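PDB 5JOQ: Lmo2184 protein from Listeria monocytogenes serovar 1/2a, which probably binds heme b at the cell surface as the lipoprotein substrate-binding component of an ABC transporter for iron uptake. Local coordinates for residues L55-S60 / V72-P78; P81-R87 / G107-L113; D92-K98 / E114-F120; N220-I224 / F252-K256. All coordinates share one frame; numbering follows the deposited sequence.

Interaction 1: residues L55-S60 / V72-P78; sequences LVGIPS and VKETGSP
Residues 55-60 and 72-78 run side by side in the same direction, Ile-58 bridging to Glu-74 with their CA atoms 4.8 Å apart, as a short parallel pair in the small mixed sheet formed by strands 57-58, 73-77 and 80-81. Ile-58 N gives its hydrogen to Lys-73 O in a fairly straight bond of 2.9 Å. The Ile-58 carbonyl is gripped twice by one residue: Thr-75 N approaches Ile-58 O nearly end-on, while Thr-75 OG1 bonds to the same oxygen from well above the carbonyl plane. That second grip depends on the threonine torsion, which places OG1 between the backbone N and the carbonyl carbon (chi1 63°). On the Ile-58 side chain, CG2 rests against Val-72 CG1 at 3.8 Å and CD1 reaches the CG of Glu-74. Val-72 CG1 also lies over the Val-56 carbonyl carbon, and a water links Val-56 O to Lys-73 N. Beyond the pair, Leu-55 packs on helix 42-50 and Thr-75 on Ile-86 of helix 83-88. The far end is closed by reciprocal bonds between Ser-60 and Gly-76: Ser-60 N donates to Gly-76 O at 3.0 Å, and Ser-60 OG accepts from Gly-76 N at 2.8 Å.

Interaction 2: residues P81-R87 / G107-L113; sequences PDLEIIR and GFEGADL
Leu-83 lays its two methyl groups against the end of helix 101-110, CD2 lying 3.5 Å from Phe-108 CE1. The leucine and phenylalanine side chains cross at about a right angle, and CD2 meets the ring at CD1 and CE1 together. Glycine at position 107 lets the other leucine methyl come down directly on the backbone, with Leu-83 CD1 3.6 Å from Gly-107 O. Pro-81 CG and Ile-86 CD1 approach the same phenyl ring more loosely. One turn further on, Ile-86 CG2 touches Leu-113 CD1 at 3.8 Å; this branch is the one anti to the backbone N, because CG1 takes the position beside it (chi1 -62°).

Arg-87 completes the contact with the aliphatic part of its chain, its CD 3.8 Å from Ala-111 CB. A bend at chi3 (62°) then carries the guanidinium over Ala-111 so that Ala-111 O faces one side of the flat group, offset toward its rim, 3.6 Å from NE. The two helix ends are shaped by their own local bonds. Asp-82 is the N-cap of helix 83-88, its OD1 accepting from Ile-85 N at 2.9 Å, and Asp-112, with positive phi, ends helix 101-110 in a Schellman motif that turns Leu-113 back toward Ile-86.

Ile-86 and Phe-108 both continue onto Val-94 of strand 93-97, and Pro-91 meets Ile-86 and Leu-113, so helix 83-88 and the end of helix 101-110 pack together beside that strand.

Interaction 3: residues D92-K98 / E114-F120; sequences DMVLSTK and EADFLDF
Strands 93-97 and 115-118 are the two strands of a beta-alpha-beta unit whose connecting helix is 101-110, and they pair in parallel with their short axes 28° apart. Five backbone hydrogen bonds alternate along the pair, running from Val-94 N to Glu-114 O at one end to Lys-98 N to Leu-118 O at the other. Two are nearly straight, Ser-96 N to Asp-116 O (2.9 Å, 178° at the hydrogen) and Leu-118 N to Ser-96 O.

Side chains divide between two faces. On the face of Val-94, Ala-115, Ser-96 and Phe-117, Ser-96 CB touches Phe-117 CD1 at 3.6 Å, and the carbonyl oxygen of Thr-97 lies at the edge of the ring, close to its plane, 3.3 Å from the same CD1. On the face of Leu-95 and Asp-116, Leu-95 CD2 meets Asp-116 CB at 3.8 Å. Met-93 leans across to the neighbouring strand: its chain, bent at chi2 and chi3, puts SD 3.7 Å from Asp-116 N, and the CE methyl lies against Glu-114 CG. Lys-98 runs its CD past Phe-117 O at 3.5 Å, while its amine forms a salt bridge with Glu-101. Thr-97 CG2 comes to 4.1 Å from Phe-120 CD2.

Helix 101-110 covers the Val-94 and Phe-117 face, whereas helices 42-50 and 123-136 lie against residues of the other. A parallel sheet with helices on both sides is typical of a three-layer alpha/beta/alpha sandwich, as in the lobes of periplasmic binding proteins.

Interaction 4: residues N220-I224 / F252-K256; sequences NPDII and FDAVK
Polar contacts join Asn-220 to Asp-253 where the loop before strand 223-227 meets the start of helix 253-256. Asn-220 ND2 donates to Asp-253 OD2 at 3.2 Å; the acceptor lies close to the amide plane, whereas the nitrogen stands above the carboxylate plane, the two planes being 76° apart. With its CG anti to the backbone N (chi1 -167°), Asn-220 reaches across to the helix, bringing OD1 within 3.1 Å of Asp-253 CB.

Water supplies more of the polar grip. One molecule donates to Asn-220 OD1 and to Pro-221 O (2.8 Å), and accepts from Ala-254 N (2.9 Å), while a second donates to the same OD1. A third donates to Asp-253 OD2.

Apolar contacts lie on the inner side. Ile-224 CG1 touches Ala-254 CB at 3.7 Å, and its CD1 meets Phe-252 CD2 at 3.9 Å. Pro-221 CD comes to the ring edge, near its plane. Phe-252 also packs on Leu-170 and Leu-216.

The chemistry is thus split: hydrocarbon seals the helix against the strand, while a bound water satisfies Pro-221 O and the first-turn Ala-254 N together.

How the interactions relate
Interactions 1, 2 and 3 form a continuous group on one side of the chain's centre, while interaction 4 lies on the opposite side, its centre about 39 Å from that of interaction 3. Interaction 2 is the middle member: Thr-75 O probably accepts from Asp-82 N (2.8 Å) to tie it to interaction 1, and Phe-108 CD2 packs on Phe-117 CZ at 3.5 Å to tie it to interaction 3. Interactions 1 and 3 do not touch, their nearest atoms lying about 5 Å apart. Segments of interactions 2 and 3 alternate along the chain. In interaction 4, the Asp-222 carboxylate, bonded to Thr-168 N, also makes a weak hydrogen bond to a citric acid molecule, probably from the crystallisation liquor.

Interaction 1: residues L55-S60 / V72-P78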
loop_
_atom_site.group_PDB
_atom_site.type_symbol
_atom_site.label_atom_id
_atom_site.label_comp_id
_atom_site.label_asym_id
_atom_site.label_seq_id
_atom_site.Cartn_x
_atom_site.Cartn_y
_atom_site.Cartn_z
ATOM N N LEU A 55 0.143 21.790 21.937
ATOM C CA LEU A 55 0.712 20.446 21.980
ATOM C C LEU A 55 2.234 20.526 22.051
ATOM O O LEU A 55 2.842 21.423 21.456
ATOM C CB LEU A 55 0.316 19.637 20.739
ATOM C CG LEU A 55 -1.179 19.377 20.556
ATOM C CD1 LEU A 55 -1.404 18.665 19.235
ATOM C CD2 LEU A 55 -1.716 18.513 21.698
ATOM N N VAL A 56 2.849 19.570 22.768
ATOM C CA VAL A 56 4.293 19.368 22.664
ATOM C C VAL A 56 4.653 18.220 21.719
ATOM O O VAL A 56 5.800 18.148 21.264
ATOM C CB VAL A 56 4.955 19.144 24.049
ATOM C CG1 VAL A 56 4.716 20.356 24.957
ATOM C CG2 VAL A 56 4.456 17.864 24.714
ATOM N N GLY A 57 3.696 17.380 21.377
ATOM C CA GLY A 57 3.966 16.322 20.440
ATOM C C GLY A 57 2.822 16.042 19.495
ATOM O O GLY A 57 1.669 16.091 19.884
ATOM N N ILE A 58 3.165 15.713 18.260
ATOM C CA ILE A 58 2.201 15.355 17.244
ATOM C C ILE A 58 2.665 14.071 16.562
ATOM O O ILE A 58 3.817 13.712 16.657
ATOM C CB ILE A 58 1.998 16.436 16.183
ATOM C CG1 ILE A 58 3.336 16.885 15.589
ATOM C CG2 ILE A 58 1.212 17.607 16.749
ATOM C CD1 ILE A 58 3.182 17.705 14.336
ATOM N N PRO A 59 1.698 13.365 15.868
ATOM C CA PRO A 59 2.187 12.146 15.201
ATOM C C PRO A 59 2.970 12.465 13.932
ATOM O O PRO A 59 2.837 13.549 13.401
ATOM C CB PRO A 59 0.908 11.440 14.788
ATOM C CG PRO A 59 0.035 12.548 14.384
ATOM C CD PRO A 59 0.221 13.518 15.501
ATOM N N SER A 60 3.756 11.503 13.457
ATOM C CA SER A 60 4.477 11.662 12.211
ATOM C C SER A 60 3.494 11.124 11.198
ATOM O O SER A 60 3.082 9.984 11.277
ATOM C CB SER A 60 5.748 10.829 12.182
ATOM O OG SER A 60 6.586 11.120 13.268
ATOM N N VAL A 72 5.584 21.691 15.886
ATOM C CA VAL A 72 5.549 20.798 17.035
ATOM C C VAL A 72 6.335 19.533 16.720
ATOM O O VAL A 72 6.295 19.028 15.596
ATOM C CB VAL A 72 4.092 20.479 17.395
ATOM C CG1 VAL A 72 4.023 19.420 18.476
ATOM C CG2 VAL A 72 3.397 21.758 17.834
ATOM N N LYS A 73 7.025 18.989 17.720
ATOM C CA LYS A 73 7.847 17.801 17.485
ATOM C C LYS A 73 6.981 16.614 17.070
ATOM O O LYS A 73 5.964 16.341 17.693
ATOM C CB LYS A 73 8.640 17.450 18.749
ATOM C CG LYS A 73 9.502 16.184 18.613
ATOM C CD LYS A 73 10.798 16.463 17.845
ATOM C CE LYS A 73 11.608 15.190 17.613
ATOM N NZ LYS A 73 12.898 15.452 16.909
ATOM N N GLU A 74 7.408 15.881 16.043
ATOM C CA GLU A 74 6.726 14.659 15.642
ATOM C C GLU A 74 7.221 13.473 16.463
ATOM O O GLU A 74 8.411 13.369 16.782
ATOM C CB GLU A 74 6.942 14.389 14.156
ATOM C CG GLU A 74 6.440 15.494 13.265
ATOM C CD GLU A 74 6.653 15.178 11.807
ATOM O OE1 GLU A 74 7.647 14.496 11.478
ATOM O OE2 GLU A 74 5.818 15.599 10.985
ATOM N N THR A 75 6.296 12.572 16.803
ATOM C CA THR A 75 6.561 11.508 17.765
ATOM C C THR A 75 6.392 10.111 17.170
ATOM O O THR A 75 6.225 9.142 17.922
ATOM C CB THR A 75 5.646 11.663 18.985
ATOM O OG1 THR A 75 4.268 11.529 18.587
ATOM C CG2 THR A 75 5.856 13.035 19.653
ATOM N N GLY A 76 6.416 9.976 15.851
ATOM C CA GLY A 76 6.413 8.657 15.242
ATOM C C GLY A 76 5.026 8.179 14.854
ATOM O O GLY A 76 4.033 8.903 14.925
ATOM N N SER A 77 4.968 6.920 14.438
ATOM C CA SER A 77 3.745 6.366 13.868
ATOM C C SER A 77 2.634 6.313 14.907
ATOM O O SER A 77 2.873 5.868 16.035
ATOM C CB SER A 77 3.978 4.957 13.340
ATOM O OG SER A 77 2.733 4.361 13.035
ATOM N N PRO A 78 1.411 6.725 14.564
ATOM C CA PRO A 78 0.275 6.513 15.478
ATOM C C PRO A 78 0.122 5.077 15.921
ATOM O O PRO A 78 -0.368 4.830 17.029
ATOM C CB PRO A 78 -0.933 6.949 14.641
ATOM C CG PRO A 78 -0.348 7.932 13.653
ATOM C CD PRO A 78 0.998 7.355 13.299
HETATM O O HOH W 1 7.187 20.190 20.366
HETATM O O HOH W 2 3.407 14.808 11.033
#

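Interaction 2: residues P81-R87 / G107-L113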
loop_
_atom_site.group_PDB
_atom_site.type_symbol
_atom_site.label_atom_id
_atom_site.label_comp_id
_atom_site.label_asym_id
_atom_site.label_seq_id
_atom_site.Cartn_x
_atom_site.Cartn_y
_atom_site.Cartn_z
ATOM N N PRO A 81 4.007 4.715 18.510
ATOM C CA PRO A 81 4.749 5.970 18.675
ATOM C C PRO A 81 6.143 5.701 19.216
ATOM O O PRO A 81 6.401 4.662 19.830
ATOM C CB PRO A 81 3.900 6.760 19.674
ATOM C CG PRO A 81 2.466 6.206 19.463
ATOM C CD PRO A 81 2.734 4.720 19.253
ATOM N N ASP A 82 7.041 6.668 18.996
ATOM C CA ASP A 82 8.448 6.580 19.417
ATOM C C ASP A 82 8.576 6.991 20.882
ATOM O O ASP A 82 8.583 8.178 21.211
ATOM C CB ASP A 82 9.311 7.460 18.522
ATOM C CG ASP A 82 10.825 7.334 18.822
ATOM O OD1 ASP A 82 11.249 7.415 19.998
ATOM O OD2 ASP A 82 11.591 7.155 17.854
ATOM N N LEU A 83 8.698 6.002 21.772
ATOM C CA LEU A 83 8.681 6.283 23.203
ATOM C C LEU A 83 9.874 7.122 23.644
ATOM O O LEU A 83 9.768 7.902 24.603
ATOM C CB LEU A 83 8.643 4.977 23.986
ATOM C CG LEU A 83 7.444 4.104 23.628
ATOM C CD1 LEU A 83 7.468 2.820 24.447
ATOM C CD2 LEU A 83 6.146 4.850 23.842
ATOM N N GLU A 84 11.020 6.976 22.974
ATOM C CA GLU A 84 12.184 7.744 23.399
ATOM C C GLU A 84 12.000 9.230 23.109
ATOM O O GLU A 84 12.307 10.071 23.960
ATOM C CB GLU A 84 13.446 7.187 22.745
ATOM C CG GLU A 84 13.709 5.750 23.167
ATOM C CD GLU A 84 15.058 5.240 22.704
ATOM O OE1 GLU A 84 15.902 6.074 22.295
ATOM O OE2 GLU A 84 15.272 4.006 22.752
ATOM N N ILE A 85 11.449 9.576 21.940
ATOM C CA ILE A 85 11.118 10.978 21.679
ATOM C C ILE A 85 10.113 11.483 22.711
ATOM O O ILE A 85 10.296 12.545 23.319
ATOM C CB ILE A 85 10.587 11.156 20.243
ATOM C CG1 ILE A 85 11.674 10.849 19.213
ATOM C CG2 ILE A 85 10.091 12.577 20.030
ATOM C CD1 ILE A 85 11.192 10.960 17.767
ATOM N N ILE A 86 9.032 10.723 22.931
ATOM C CA ILE A 86 7.981 11.205 23.823
ATOM C C ILE A 86 8.522 11.410 25.235
ATOM O O ILE A 86 8.214 12.415 25.888
ATOM C CB ILE A 86 6.775 10.253 23.798
ATOM C CG1 ILE A 86 6.203 10.207 22.381
ATOM C CG2 ILE A 86 5.689 10.745 24.751
ATOM C CD1 ILE A 86 5.001 9.279 22.228
ATOM N N ARG A 87 9.362 10.486 25.719
ATOM C CA ARG A 87 9.943 10.651 27.050
ATOM C C ARG A 87 10.687 11.975 27.168
ATOM O O ARG A 87 10.518 12.716 28.145
ATOM C CB ARG A 87 10.897 9.498 27.364
ATOM C CG ARG A 87 10.262 8.133 27.427
ATOM C CD ARG A 87 11.224 7.133 28.074
ATOM N NE ARG A 87 11.541 7.518 29.449
ATOM C CZ ARG A 87 12.060 6.703 30.360
ATOM N NH1 ARG A 87 12.328 5.441 30.051
ATOM N NH2 ARG A 87 12.307 7.153 31.584
ATOM N N GLY A 107 4.020 -0.356 26.645
ATOM C CA GLY A 107 5.152 0.510 26.343
ATOM C C GLY A 107 5.094 1.830 27.089
ATOM O O GLY A 107 6.084 2.264 27.685
ATOM N N PHE A 108 3.940 2.507 27.040
ATOM C CA PHE A 108 3.770 3.738 27.809
ATOM C C PHE A 108 4.044 3.523 29.302
ATOM O O PHE A 108 4.791 4.286 29.929
ATOM C CB PHE A 108 2.352 4.301 27.591
ATOM C CG PHE A 108 2.103 4.819 26.195
ATOM C CD1 PHE A 108 3.091 5.511 25.500
ATOM C CD2 PHE A 108 0.864 4.640 25.582
ATOM C CE1 PHE A 108 2.859 5.994 24.202
ATOM C CE2 PHE A 108 0.618 5.138 24.279
ATOM C CZ PHE A 108 1.623 5.794 23.591
ATOM N N GLU A 109 3.423 2.503 29.900
ATOM C CA GLU A 109 3.649 2.225 31.319
ATOM C C GLU A 109 5.121 1.985 31.601
ATOM O O GLU A 109 5.677 2.513 32.572
ATOM C CB GLU A 109 2.837 1.011 31.761
ATOM C CG GLU A 109 1.353 1.283 31.897
ATOM C CD GLU A 109 0.538 0.018 32.162
ATOM O OE1 GLU A 109 1.023 -1.096 31.863
ATOM O OE2 GLU A 109 -0.597 0.144 32.663
ATOM N N GLY A 110 5.766 1.181 30.758
ATOM C CA GLY A 110 7.185 0.925 30.930
ATOM C C GLY A 110 8.015 2.191 30.878
ATOM O O GLY A 110 9.014 2.315 31.587
ATOM N N ALA A 111 7.613 3.154 30.049
ATOM C CA ALA A 111 8.343 4.408 29.922
ATOM C C ALA A 111 7.904 5.449 30.946
ATOM O O ALA A 111 8.380 6.590 30.897
ATOM C CB ALA A 111 8.183 4.975 28.508
ATOM N N ASP A 112 7.008 5.085 31.867
ATOM C CA ASP A 112 6.521 6.012 32.891
ATOM C C ASP A 112 5.801 7.207 32.280
ATOM O O ASP A 112 5.882 8.319 32.796
ATOM C CB ASP A 112 7.660 6.483 33.790
ATOM C CG ASP A 112 8.229 5.363 34.608
ATOM O OD1 ASP A 112 7.408 4.622 35.192
ATOM O OD2 ASP A 112 9.477 5.202 34.642
ATOM N N LEU A 113 5.079 6.978 31.181
ATOM C CA LEU A 113 4.296 8.016 30.524
ATOM C C LEU A 113 2.819 7.843 30.862
ATOM O O LEU A 113 2.247 6.777 30.620
ATOM C CB LEU A 113 4.491 7.968 29.010
ATOM C CG LEU A 113 5.935 8.124 28.525
ATOM C CD1 LEU A 113 6.027 7.777 27.048
ATOM C CD2 LEU A 113 6.441 9.533 28.801
#

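Interaction 3: residues D92-K98 / E114-F120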
loop_
_atom_site.group_PDB
_atom_site.type_symbol
_atom_site.label_atom_id
_atom_site.label_comp_id
_atom_site.label_asym_id
_atom_site.label_seq_id
_atom_site.Cartn_x
_atom_site.Cartn_y
_atom_site.Cartn_z
ATOM N N ASP A 92 2.806 15.721 30.298
ATOM C CA ASP A 92 1.854 15.414 31.365
ATOM C C ASP A 92 0.827 14.369 30.925
ATOM O O ASP A 92 0.305 13.618 31.760
ATOM C CB ASP A 92 1.138 16.696 31.796
ATOM C CG ASP A 92 2.105 17.765 32.288
ATOM O OD1 ASP A 92 2.856 17.465 33.227
ATOM O OD2 ASP A 92 2.145 18.869 31.706
ATOM N N MET A 93 0.536 14.297 29.632
ATOM C CA MET A 93 -0.451 13.351 29.133
ATOM C C MET A 93 -0.121 12.975 27.693
ATOM O O MET A 93 0.229 13.838 26.884
ATOM C CB MET A 93 -1.865 13.952 29.211
ATOM C CG MET A 93 -2.982 13.009 28.703
ATOM S SD MET A 93 -3.098 11.508 29.722
ATOM C CE MET A 93 -3.324 12.194 31.385
ATOM N N VAL A 94 -0.238 11.690 27.375
ATOM C CA VAL A 94 -0.126 11.185 26.003
ATOM C C VAL A 94 -1.503 10.643 25.621
ATOM O O VAL A 94 -2.091 9.878 26.386
ATOM C CB VAL A 94 0.947 10.085 25.896
ATOM C CG1 VAL A 94 1.037 9.543 24.457
ATOM C CG2 VAL A 94 2.339 10.587 26.400
ATOM N N LEU A 95 -2.038 11.059 24.468
ATOM C CA LEU A 95 -3.385 10.684 24.040
ATOM C C LEU A 95 -3.323 9.686 22.881
ATOM O O LEU A 95 -2.703 9.959 21.841
ATOM C CB LEU A 95 -4.198 11.910 23.618
ATOM C CG LEU A 95 -4.391 13.021 24.657
ATOM C CD1 LEU A 95 -5.153 14.144 23.995
ATOM C CD2 LEU A 95 -5.185 12.524 25.888
ATOM N N SER A 96 -3.992 8.551 23.046
ATOM C CA SER A 96 -4.071 7.526 21.995
ATOM C C SER A 96 -5.533 7.085 21.964
ATOM O O SER A 96 -6.413 7.765 22.523
ATOM C CB SER A 96 -3.083 6.389 22.276
ATOM O OG SER A 96 -3.150 5.363 21.280
ATOM N N THR A 97 -5.809 5.926 21.348
ATOM C CA THR A 97 -7.191 5.451 21.236
ATOM C C THR A 97 -7.350 4.076 21.884
ATOM O O THR A 97 -6.395 3.279 21.997
ATOM C CB THR A 97 -7.654 5.355 19.771
ATOM O OG1 THR A 97 -6.870 4.359 19.083
ATOM C CG2 THR A 97 -7.566 6.725 19.032
ATOM N N LYS A 98 -8.600 3.786 22.254
ATOM C CA LYS A 98 -8.956 2.480 22.813
ATOM C C LYS A 98 -8.548 1.352 21.887
ATOM O O LYS A 98 -8.090 0.292 22.344
ATOM C CB LYS A 98 -10.471 2.417 23.038
ATOM C CG LYS A 98 -10.916 1.657 24.265
ATOM C CD LYS A 98 -10.694 2.509 25.533
ATOM C CE LYS A 98 -10.587 1.639 26.788
ATOM N NZ LYS A 98 -9.738 2.273 27.851
ATOM N N GLU A 114 2.212 8.889 31.412
ATOM C CA GLU A 114 0.774 8.903 31.653
ATOM C C GLU A 114 0.021 8.956 30.327
ATOM O O GLU A 114 0.322 9.791 29.472
ATOM C CB GLU A 114 0.420 10.120 32.509
ATOM C CG GLU A 114 -1.055 10.254 32.836
ATOM C CD GLU A 114 -1.478 9.387 34.014
ATOM O OE1 GLU A 114 -0.589 8.787 34.672
ATOM O OE2 GLU A 114 -2.704 9.310 34.275
ATOM N N ALA A 115 -0.965 8.080 30.142
ATOM C CA ALA A 115 -1.604 7.974 28.834
ATOM C C ALA A 115 -3.096 7.733 28.996
ATOM O O ALA A 115 -3.539 7.066 29.935
ATOM C CB ALA A 115 -0.984 6.865 27.982
ATOM N N ASP A 116 -3.859 8.291 28.063
ATOM C CA ASP A 116 -5.307 8.174 28.021
ATOM C C ASP A 116 -5.688 7.575 26.671
ATOM O O ASP A 116 -5.309 8.116 25.624
ATOM C CB ASP A 116 -5.935 9.560 28.197
ATOM C CG ASP A 116 -7.425 9.515 28.524
ATOM O OD1 ASP A 116 -8.034 8.422 28.510
ATOM O OD2 ASP A 116 -7.986 10.600 28.783
ATOM N N PHE A 117 -6.425 6.464 26.685
ATOM C CA PHE A 117 -6.841 5.789 25.457
ATOM C C PHE A 117 -8.311 6.131 25.223
ATOM O O PHE A 117 -9.191 5.617 25.918
ATOM C CB PHE A 117 -6.598 4.283 25.543
ATOM C CG PHE A 117 -5.131 3.920 25.635
ATOM C CD1 PHE A 117 -4.361 3.835 24.490
ATOM C CD2 PHE A 117 -4.532 3.739 26.876
ATOM C CE1 PHE A 117 -3.013 3.541 24.558
ATOM C CE2 PHE A 117 -3.170 3.435 26.964
ATOM C CZ PHE A 117 -2.418 3.335 25.791
ATOM N N LEU A 118 -8.552 7.039 24.276
ATOM C CA LEU A 118 -9.879 7.599 24.005
ATOM C C LEU A 118 -10.702 6.634 23.155
ATOM O O LEU A 118 -10.194 6.074 22.190
ATOM C CB LEU A 118 -9.734 8.914 23.248
ATOM C CG LEU A 118 -8.713 9.889 23.870
ATOM C CD1 LEU A 118 -8.591 11.163 23.010
ATOM C CD2 LEU A 118 -9.100 10.225 25.302
ATOM N N ASP A 119 -11.973 6.437 23.509
ATOM C CA ASP A 119 -12.815 5.472 22.796
ATOM C C ASP A 119 -13.432 6.155 21.568
ATOM O O ASP A 119 -14.376 6.951 21.694
ATOM C CB ASP A 119 -13.904 4.934 23.722
ATOM C CG ASP A 119 -14.708 3.812 23.067
ATOM O OD1 ASP A 119 -14.577 3.628 21.842
ATOM O OD2 ASP A 119 -15.446 3.102 23.767
ATOM N N PHE A 120 -12.907 5.844 20.379
ATOM C CA PHE A 120 -13.426 6.379 19.116
ATOM C C PHE A 120 -14.176 5.314 18.291
ATOM O O PHE A 120 -14.197 5.362 17.042
ATOM C CB PHE A 120 -12.278 7.004 18.317
ATOM C CG PHE A 120 -11.799 8.363 18.870
ATOM C CD1 PHE A 120 -12.309 8.878 20.064
ATOM C CD2 PHE A 120 -10.851 9.105 18.187
ATOM C CE1 PHE A 120 -11.892 10.156 20.554
ATOM C CE2 PHE A 120 -10.409 10.357 18.668
ATOM C CZ PHE A 120 -10.910 10.881 19.830
#

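Interaction 4: residues N220-I224 / F252-K256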
loop_
_atom_site.group_PDB
_atom_site.type_symbol
_atom_site.label_atom_id
_atom_site.label_comp_id
_atom_site.label_asym_id
_atom_site.label_seq_id
_atom_site.Cartn_x
_atom_site.Cartn_y
_atom_site.Cartn_z
ATOM N N ASN A 220 -28.435 -12.073 2.182
ATOM C CA ASN A 220 -28.667 -11.321 0.951
ATOM C C ASN A 220 -28.728 -9.816 1.242
ATOM O O ASN A 220 -29.805 -9.219 1.125
ATOM C CB ASN A 220 -29.976 -11.814 0.306
ATOM C CG ASN A 220 -30.165 -11.320 -1.131
ATOM O OD1 ASN A 220 -29.209 -10.993 -1.829
ATOM N ND2 ASN A 220 -31.413 -11.304 -1.588
ATOM N N PRO A 221 -27.633 -9.167 1.634
ATOM C CA PRO A 221 -27.708 -7.718 1.887
ATOM C C PRO A 221 -28.104 -6.964 0.624
ATOM O O PRO A 221 -27.709 -7.322 -0.486
ATOM C CB PRO A 221 -26.286 -7.341 2.341
ATOM C CG PRO A 221 -25.398 -8.455 1.700
ATOM C CD PRO A 221 -26.272 -9.707 1.851
ATOM N N ASP A 222 -28.902 -5.912 0.800
ATOM C CA ASP A 222 -29.195 -5.022 -0.325
ATOM C C ASP A 222 -27.921 -4.374 -0.855
ATOM O O ASP A 222 -27.743 -4.200 -2.069
ATOM C CB ASP A 222 -30.160 -3.934 0.131
ATOM C CG ASP A 222 -31.544 -4.473 0.444
ATOM O OD1 ASP A 222 -32.004 -5.341 -0.303
ATOM O OD2 ASP A 222 -32.146 -4.026 1.445
ATOM N N ILE A 223 -27.033 -3.986 0.047
ATOM C CA ILE A 223 -25.840 -3.203 -0.264
ATOM C C ILE A 223 -24.638 -3.835 0.409
ATOM O O ILE A 223 -24.732 -4.278 1.562
ATOM C CB ILE A 223 -25.996 -1.752 0.234
ATOM C CG1 ILE A 223 -27.126 -1.041 -0.513
ATOM C CG2 ILE A 223 -24.662 -0.969 0.128
ATOM C CD1 ILE A 223 -27.581 0.289 0.201
ATOM N N ILE A 224 -23.486 -3.841 -0.281
ATOM C CA ILE A 224 -22.224 -4.218 0.364
ATOM C C ILE A 224 -21.302 -3.008 0.347
ATOM O O ILE A 224 -21.177 -2.346 -0.690
ATOM C CB ILE A 224 -21.558 -5.423 -0.317
ATOM C CG1 ILE A 224 -22.497 -6.653 -0.270
ATOM C CG2 ILE A 224 -20.166 -5.713 0.343
ATOM C CD1 ILE A 224 -21.998 -7.830 -1.150
ATOM N N PHE A 252 -23.931 -13.104 -4.745
ATOM C CA PHE A 252 -24.742 -12.159 -3.962
ATOM C C PHE A 252 -25.551 -11.256 -4.888
ATOM O O PHE A 252 -25.013 -10.698 -5.846
ATOM C CB PHE A 252 -23.867 -11.263 -3.100
ATOM C CG PHE A 252 -23.349 -11.915 -1.837
ATOM C CD1 PHE A 252 -22.537 -13.041 -1.903
ATOM C CD2 PHE A 252 -23.634 -11.349 -0.594
ATOM C CE1 PHE A 252 -22.031 -13.634 -0.730
ATOM C CE2 PHE A 252 -23.135 -11.917 0.598
ATOM C CZ PHE A 252 -22.331 -13.054 0.533
ATOM N N ASP A 253 -26.824 -11.032 -4.547
ATOM C CA ASP A 253 -27.639 -10.076 -5.315
ATOM C C ASP A 253 -27.003 -8.688 -5.375
ATOM O O ASP A 253 -27.110 -7.996 -6.397
ATOM C CB ASP A 253 -29.051 -9.943 -4.716
ATOM C CG ASP A 253 -29.973 -11.070 -5.113
ATOM O OD1 ASP A 253 -29.550 -11.983 -5.824
ATOM O OD2 ASP A 253 -31.153 -11.036 -4.726
ATOM N N ALA A 254 -26.398 -8.235 -4.273
ATOM C CA ALA A 254 -25.749 -6.919 -4.271
ATOM C C ALA A 254 -24.705 -6.813 -5.369
ATOM O O ALA A 254 -24.543 -5.751 -5.986
ATOM C CB ALA A 254 -25.078 -6.652 -2.919
ATOM N N VAL A 255 -23.932 -7.877 -5.576
ATOM C CA VAL A 255 -22.976 -7.860 -6.686
ATOM C C VAL A 255 -23.714 -7.829 -8.023
ATOM O O VAL A 255 -23.430 -6.996 -8.894
ATOM C CB VAL A 255 -22.023 -9.055 -6.593
ATOM C CG1 VAL A 255 -21.089 -9.070 -7.820
ATOM C CG2 VAL A 255 -21.223 -8.959 -5.266
ATOM N N LYS A 256 -24.703 -8.706 -8.194
ATOM C CA LYS A 256 -25.426 -8.720 -9.469
ATOM C C LYS A 256 -26.065 -7.368 -9.775
ATOM O O LYS A 256 -26.166 -6.979 -10.946
ATOM C CB LYS A 256 -26.487 -9.814 -9.454
ATOM C CG LYS A 256 -25.917 -11.208 -9.276
ATOM C CD LYS A 256 -27.042 -12.219 -9.145
ATOM C CE LYS A 256 -26.549 -13.646 -9.245
ATOM N NZ LYS A 256 -27.682 -14.618 -9.068
HETATM O O HOH W 3 -26.604 -9.587 -1.664
HETATM O O HOH W 4 -27.441 -13.233 -2.096
HETATM O O HOH W 5 -32.616 -9.136 -3.507
#